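Local coordinates for protein serine-threonine phosphatase 2C (Toxoplasma gondii, PDB 2I44) that probably removes phosphate from phosphoserine and phosphothreonine residues of proteins as a metal-dependent phosphatase of the PP2C family, and holds calcium ions in this crystal, at residues A[115-120]-A[231-236]; A[216-219]-A[223-226]. One frame throughout, in Å; residues are numbered along the deposited sequence.

Interaction 1: A[115-120]-A[231-236]; sequences DMYKNA and RAFGGK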
loop_
_atom_site.group_PDB
_atom_site.type_symbol
_atom_site.label_atom_id
_atom_site.label_comp_id
_atom_site.label_asym_id
_atom_site.label_seq_id
_atom_site.Cartn_x
_atom_site.Cartn_y
_atom_site.Cartn_z
ATOM N N ASP A 115 2.488 10.473 -10.117
ATOM C CA ASP A 115 3.287 10.073 -11.275
ATOM C C ASP A 115 3.838 8.669 -11.083
ATOM O O ASP A 115 3.860 7.867 -12.014
ATOM C CB ASP A 115 4.454 11.039 -11.480
ATOM C CG ASP A 115 4.022 12.352 -12.090
ATOM O OD1 ASP A 115 2.812 12.514 -12.348
ATOM O OD2 ASP A 115 4.893 13.225 -12.311
HETATM N N MSE A 116 4.292 8.385 -9.868
HETATM C CA MSE A 116 4.842 7.073 -9.549
HETATM C C MSE A 116 3.837 5.955 -9.822
HETATM O O MSE A 116 4.144 4.974 -10.504
HETATM C CB MSE A 116 5.259 7.022 -8.077
HETATM C CG MSE A 116 5.716 5.645 -7.611
HETATM SE SE MSE A 116 6.061 5.552 -5.685
HETATM C CE MSE A 116 4.268 5.188 -5.085
ATOM N N TYR A 117 2.631 6.114 -9.288
ATOM C CA TYR A 117 1.591 5.114 -9.465
ATOM C C TYR A 117 1.276 4.839 -10.927
ATOM O O TYR A 117 1.358 3.701 -11.380
ATOM C CB TYR A 117 0.320 5.538 -8.724
ATOM C CG TYR A 117 0.281 5.034 -7.297
ATOM C CD1 TYR A 117 -0.153 3.737 -7.008
ATOM C CD2 TYR A 117 0.744 5.824 -6.242
ATOM C CE1 TYR A 117 -0.123 3.242 -5.700
ATOM C CE2 TYR A 117 0.781 5.335 -4.934
ATOM C CZ TYR A 117 0.345 4.044 -4.671
ATOM O OH TYR A 117 0.365 3.567 -3.378
ATOM N N LYS A 118 0.930 5.884 -11.665
ATOM C CA LYS A 118 0.587 5.728 -13.070
ATOM C C LYS A 118 1.730 5.207 -13.932
ATOM O O LYS A 118 1.510 4.367 -14.799
ATOM C CB LYS A 118 0.054 7.051 -13.620
ATOM C CG LYS A 118 -1.287 7.446 -13.012
ATOM C CD LYS A 118 -1.647 8.884 -13.317
ATOM C CE LYS A 118 -2.985 9.258 -12.712
ATOM N NZ LYS A 118 -3.188 10.733 -12.682
ATOM N N ASN A 119 2.948 5.685 -13.689
ATOM C CA ASN A 119 4.090 5.231 -14.481
ATOM C C ASN A 119 4.498 3.813 -14.110
ATOM O O ASN A 119 4.866 3.012 -14.976
ATOM C CB ASN A 119 5.278 6.187 -14.321
ATOM C CG ASN A 119 5.016 7.540 -14.952
ATOM O OD1 ASN A 119 4.268 7.642 -15.926
ATOM N ND2 ASN A 119 5.636 8.582 -14.411
ATOM N N ALA A 120 4.428 3.494 -12.822
ATOM C CA ALA A 120 4.779 2.150 -12.391
ATOM C C ALA A 120 3.747 1.170 -12.926
ATOM O O ALA A 120 4.079 0.036 -13.264
ATOM C CB ALA A 120 4.837 2.079 -10.879
ATOM N N ARG A 231 -9.395 -0.553 -7.580
ATOM C CA ARG A 231 -8.189 0.136 -8.032
ATOM C C ARG A 231 -7.012 -0.758 -7.681
ATOM O O ARG A 231 -7.003 -1.391 -6.624
ATOM C CB ARG A 231 -8.054 1.510 -7.361
ATOM C CG ARG A 231 -9.253 2.416 -7.604
ATOM C CD ARG A 231 -8.933 3.871 -7.323
ATOM N NE ARG A 231 -10.136 4.695 -7.255
ATOM C CZ ARG A 231 -10.130 6.011 -7.066
ATOM N NH1 ARG A 231 -8.975 6.656 -6.933
ATOM N NH2 ARG A 231 -11.279 6.677 -6.983
ATOM N N ALA A 232 -6.031 -0.828 -8.572
ATOM C CA ALA A 232 -4.885 -1.687 -8.332
ATOM C C ALA A 232 -3.824 -1.628 -9.415
ATOM O O ALA A 232 -4.027 -1.050 -10.491
ATOM C CB ALA A 232 -5.362 -3.125 -8.192
ATOM N N PHE A 233 -2.679 -2.223 -9.104
ATOM C CA PHE A 233 -1.591 -2.326 -10.061
ATOM C C PHE A 233 -1.895 -3.618 -10.821
ATOM O O PHE A 233 -2.400 -4.574 -10.239
ATOM C CB PHE A 233 -0.249 -2.503 -9.358
ATOM C CG PHE A 233 0.373 -1.228 -8.880
ATOM C CD1 PHE A 233 0.659 -0.203 -9.772
ATOM C CD2 PHE A 233 0.730 -1.076 -7.544
ATOM C CE1 PHE A 233 1.292 0.952 -9.349
ATOM C CE2 PHE A 233 1.368 0.082 -7.104
ATOM C CZ PHE A 233 1.651 1.099 -8.010
ATOM N N GLY A 234 -1.596 -3.655 -12.113
ATOM C CA GLY A 234 -1.843 -4.870 -12.865
ATOM C C GLY A 234 -3.281 -5.038 -13.319
ATOM O O GLY A 234 -3.921 -4.070 -13.717
ATOM N N GLY A 235 -3.792 -6.264 -13.270
ATOM C CA GLY A 235 -5.150 -6.498 -13.715
ATOM C C GLY A 235 -5.291 -6.094 -15.177
ATOM O O GLY A 235 -6.269 -5.450 -15.565
ATOM N N LYS A 236 -4.317 -6.485 -15.995
ATOM C CA LYS A 236 -4.326 -6.143 -17.421
ATOM C C LYS A 236 -5.701 -6.229 -18.081
ATOM O O LYS A 236 -6.181 -5.252 -18.654
ATOM C CB LYS A 236 -3.341 -7.031 -18.197
ATOM C CG LYS A 236 -3.289 -6.734 -19.704
ATOM C CD LYS A 236 -2.147 -7.486 -20.398
ATOM C CE LYS A 236 -2.373 -8.990 -20.458
ATOM N NZ LYS A 236 -3.450 -9.370 -21.411
#

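Interaction 2: A[216-219]-A[223-226]; sequences FRKS and QPMQ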
loop_
_atom_site.group_PDB
_atom_site.type_symbol
_atom_site.label_atom_id
_atom_site.label_comp_id
_atom_site.label_asym_id
_atom_site.label_seq_id
_atom_site.Cartn_x
_atom_site.Cartn_y
_atom_site.Cartn_z
ATOM N N PHE A 216 -18.244 -14.234 -21.889
ATOM C CA PHE A 216 -17.766 -14.903 -23.090
ATOM C C PHE A 216 -16.541 -15.766 -22.821
ATOM O O PHE A 216 -16.445 -16.888 -23.322
ATOM C CB PHE A 216 -17.478 -13.885 -24.198
ATOM C CG PHE A 216 -18.710 -13.445 -24.940
ATOM C CD1 PHE A 216 -19.580 -14.391 -25.486
ATOM C CD2 PHE A 216 -19.000 -12.092 -25.106
ATOM C CE1 PHE A 216 -20.724 -13.998 -26.187
ATOM C CE2 PHE A 216 -20.140 -11.685 -25.806
ATOM C CZ PHE A 216 -21.001 -12.641 -26.349
ATOM N N ARG A 217 -15.611 -15.260 -22.022
ATOM C CA ARG A 217 -14.416 -16.032 -21.717
ATOM C C ARG A 217 -14.755 -17.225 -20.837
ATOM O O ARG A 217 -14.069 -18.250 -20.874
ATOM C CB ARG A 217 -13.372 -15.143 -21.043
ATOM C CG ARG A 217 -12.989 -13.970 -21.920
ATOM C CD ARG A 217 -12.013 -13.039 -21.251
ATOM N NE ARG A 217 -10.711 -13.656 -21.049
ATOM C CZ ARG A 217 -9.584 -12.966 -20.906
ATOM N NH1 ARG A 217 -9.619 -11.641 -20.949
ATOM N NH2 ARG A 217 -8.430 -13.598 -20.728
ATOM N N LYS A 218 -15.827 -17.094 -20.059
ATOM C CA LYS A 218 -16.254 -18.164 -19.172
ATOM C C LYS A 218 -16.914 -19.283 -19.977
ATOM O O LYS A 218 -16.734 -20.463 -19.674
ATOM C CB LYS A 218 -17.225 -17.616 -18.118
ATOM C CG LYS A 218 -17.487 -18.545 -16.940
ATOM C CD LYS A 218 -16.198 -18.876 -16.192
ATOM C CE LYS A 218 -16.461 -19.830 -15.037
ATOM N NZ LYS A 218 -15.195 -20.463 -14.547
ATOM N N SER A 219 -17.668 -18.914 -21.009
ATOM C CA SER A 219 -18.334 -19.912 -21.843
ATOM C C SER A 219 -17.301 -20.610 -22.722
ATOM O O SER A 219 -17.472 -21.769 -23.108
ATOM C CB SER A 219 -19.388 -19.254 -22.734
ATOM O OG SER A 219 -18.774 -18.542 -23.792
ATOM N N GLN A 223 -10.845 -19.119 -17.850
ATOM C CA GLN A 223 -10.967 -18.722 -16.457
ATOM C C GLN A 223 -10.818 -17.220 -16.216
ATOM O O GLN A 223 -9.814 -16.770 -15.669
ATOM C CB GLN A 223 -9.938 -19.483 -15.621
ATOM C CG GLN A 223 -10.204 -20.974 -15.549
ATOM C CD GLN A 223 -8.968 -21.760 -15.175
ATOM O OE1 GLN A 223 -7.952 -21.701 -15.872
ATOM N NE2 GLN A 223 -9.043 -22.504 -14.074
ATOM N N PRO A 224 -11.820 -16.426 -16.631
ATOM C CA PRO A 224 -11.762 -14.975 -16.430
ATOM C C PRO A 224 -11.753 -14.707 -14.923
ATOM O O PRO A 224 -12.376 -15.447 -14.158
ATOM C CB PRO A 224 -13.041 -14.483 -17.112
ATOM C CG PRO A 224 -13.988 -15.623 -16.892
ATOM C CD PRO A 224 -13.117 -16.821 -17.210
HETATM N N MSE A 225 -11.047 -13.666 -14.495
HETATM C CA MSE A 225 -10.969 -13.370 -13.071
HETATM C C MSE A 225 -11.683 -12.098 -12.642
HETATM O O MSE A 225 -11.972 -11.221 -13.459
HETATM C CB MSE A 225 -9.505 -13.309 -12.630
HETATM C CG MSE A 225 -8.733 -14.611 -12.838
HETATM SE SE MSE A 225 -9.350 -16.051 -11.667
HETATM C CE MSE A 225 -10.273 -17.133 -12.960
ATOM N N GLN A 226 -11.947 -12.024 -11.339
ATOM C CA GLN A 226 -12.631 -10.903 -10.704
ATOM C C GLN A 226 -11.832 -10.421 -9.495
ATOM O O GLN A 226 -11.004 -11.147 -8.960
ATOM C CB GLN A 226 -14.008 -11.340 -10.215
ATOM C CG GLN A 226 -14.953 -11.803 -11.297
ATOM C CD GLN A 226 -16.087 -12.651 -10.746
ATOM O OE1 GLN A 226 -15.867 -13.772 -10.265
ATOM N NE2 GLN A 226 -17.305 -12.123 -10.809
#

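Interaction 1: A[115-120]-A[231-236]
In the PP2C fold a beta-sandwich is flanked by helices, and here the long helix 98-130 lies against the short strand 233-234, which pairs antiparallel with strand 137-146, through Phe233, Tyr117 and Ala120. The two rings lie in nearly parallel planes, 5° apart, but are slid so far past each other that they hardly overlap, with centroids 5.3 Å apart. The CZ corner of Phe233 meets the CD1-CE1 side of the Tyr117 ring, at 3.3 Å from CZ to CD1. One turn further along the helix, the methyl CB of Ala120 comes within 4.0 Å of Phe233 CE1. Phe233 has CG anti to its carbonyl carbon (chi1 -83°), a setting that sends the ring from the strand towards the helix, where Val71 of helix 66-80 and Leu124 also touch it. Buried Tyr117 satisfies its hydroxyl away from Phe233, through hydrogen bonds with Thr142 and Ser140 of strand 137-146, which tether the far end of the ring. The strand is tied to the helix as well, Gly234 N bonding to Asp121 OD1. Phe233 also meets backbone: the carbonyl O of Tyr117 lies in the plane of the phenyl ring, at its edge, 3.4 Å from CE1.

Interaction 2: A[216-219]-A[223-226]
Just after helix 214-219 of the PP2C fold the chain folds back, bringing Pro224 against Arg217 and Lys218 on the last turn, with three residues intervening between the segments. The contact is apolar: the proline ring rests on CB of Arg217 and on CB and CD of Lys218. Pro224 CB lies 4.0 Å from Arg217 CB, and Pro224 CD 3.8 Å from Lys218 CD. Pro224 CG, between CB and CD in the ring, comes 3.9 Å from Lys218 N and also touches Lys218 CB.

The two basic chains leave the helix differently. Lys218 places CG anti to its backbone N (chi1 -166°) and then bends at chi2 (59°), a kink that brings Lys218 CD up to the CD-CG side of Pro224, the two side chains crossing at about a right angle. Arg217 instead has CG anti to its carbonyl carbon and remains extended until a bend at chi3, touching Pro224 at its root while the guanidinium is engaged further out. There NH1 makes salt bridges to both Asp237 and Asp213, which would be expected to restrain the arginine's outer end. Pro224 is buried, with Tyr135 and Phe214 also packing on it, whereas Lys218 is exposed. Ser219 reaches back within the final turn of the helix, its OG donating to Phe216 O at 2.9 Å, from 27° out of the carbonyl plane.

In the fold
Interaction 2 is nested in the loop that interaction 1 closes: the chain leaves helix 98-130, passes through several strands and helix 184-192, makes the local turn between 216-219 and 223-226, then reaches strand 233-234. Their centres are about 23 Å apart. Interaction 1 is buried, its centre about 12 Å from the centre of the chain, and packs a helix onto the sheet in the calcium-bearing core; the Phe233 side chain is about 12 Å from a bound calcium ion. Interaction 2, its centre about 28 Å from that of the chain, is a local turn on the peripheral excursion between helix 184-192 and strand 233-234. Asp134 links their surroundings, salt-bridged to Lys236 and more weakly paired with Arg217.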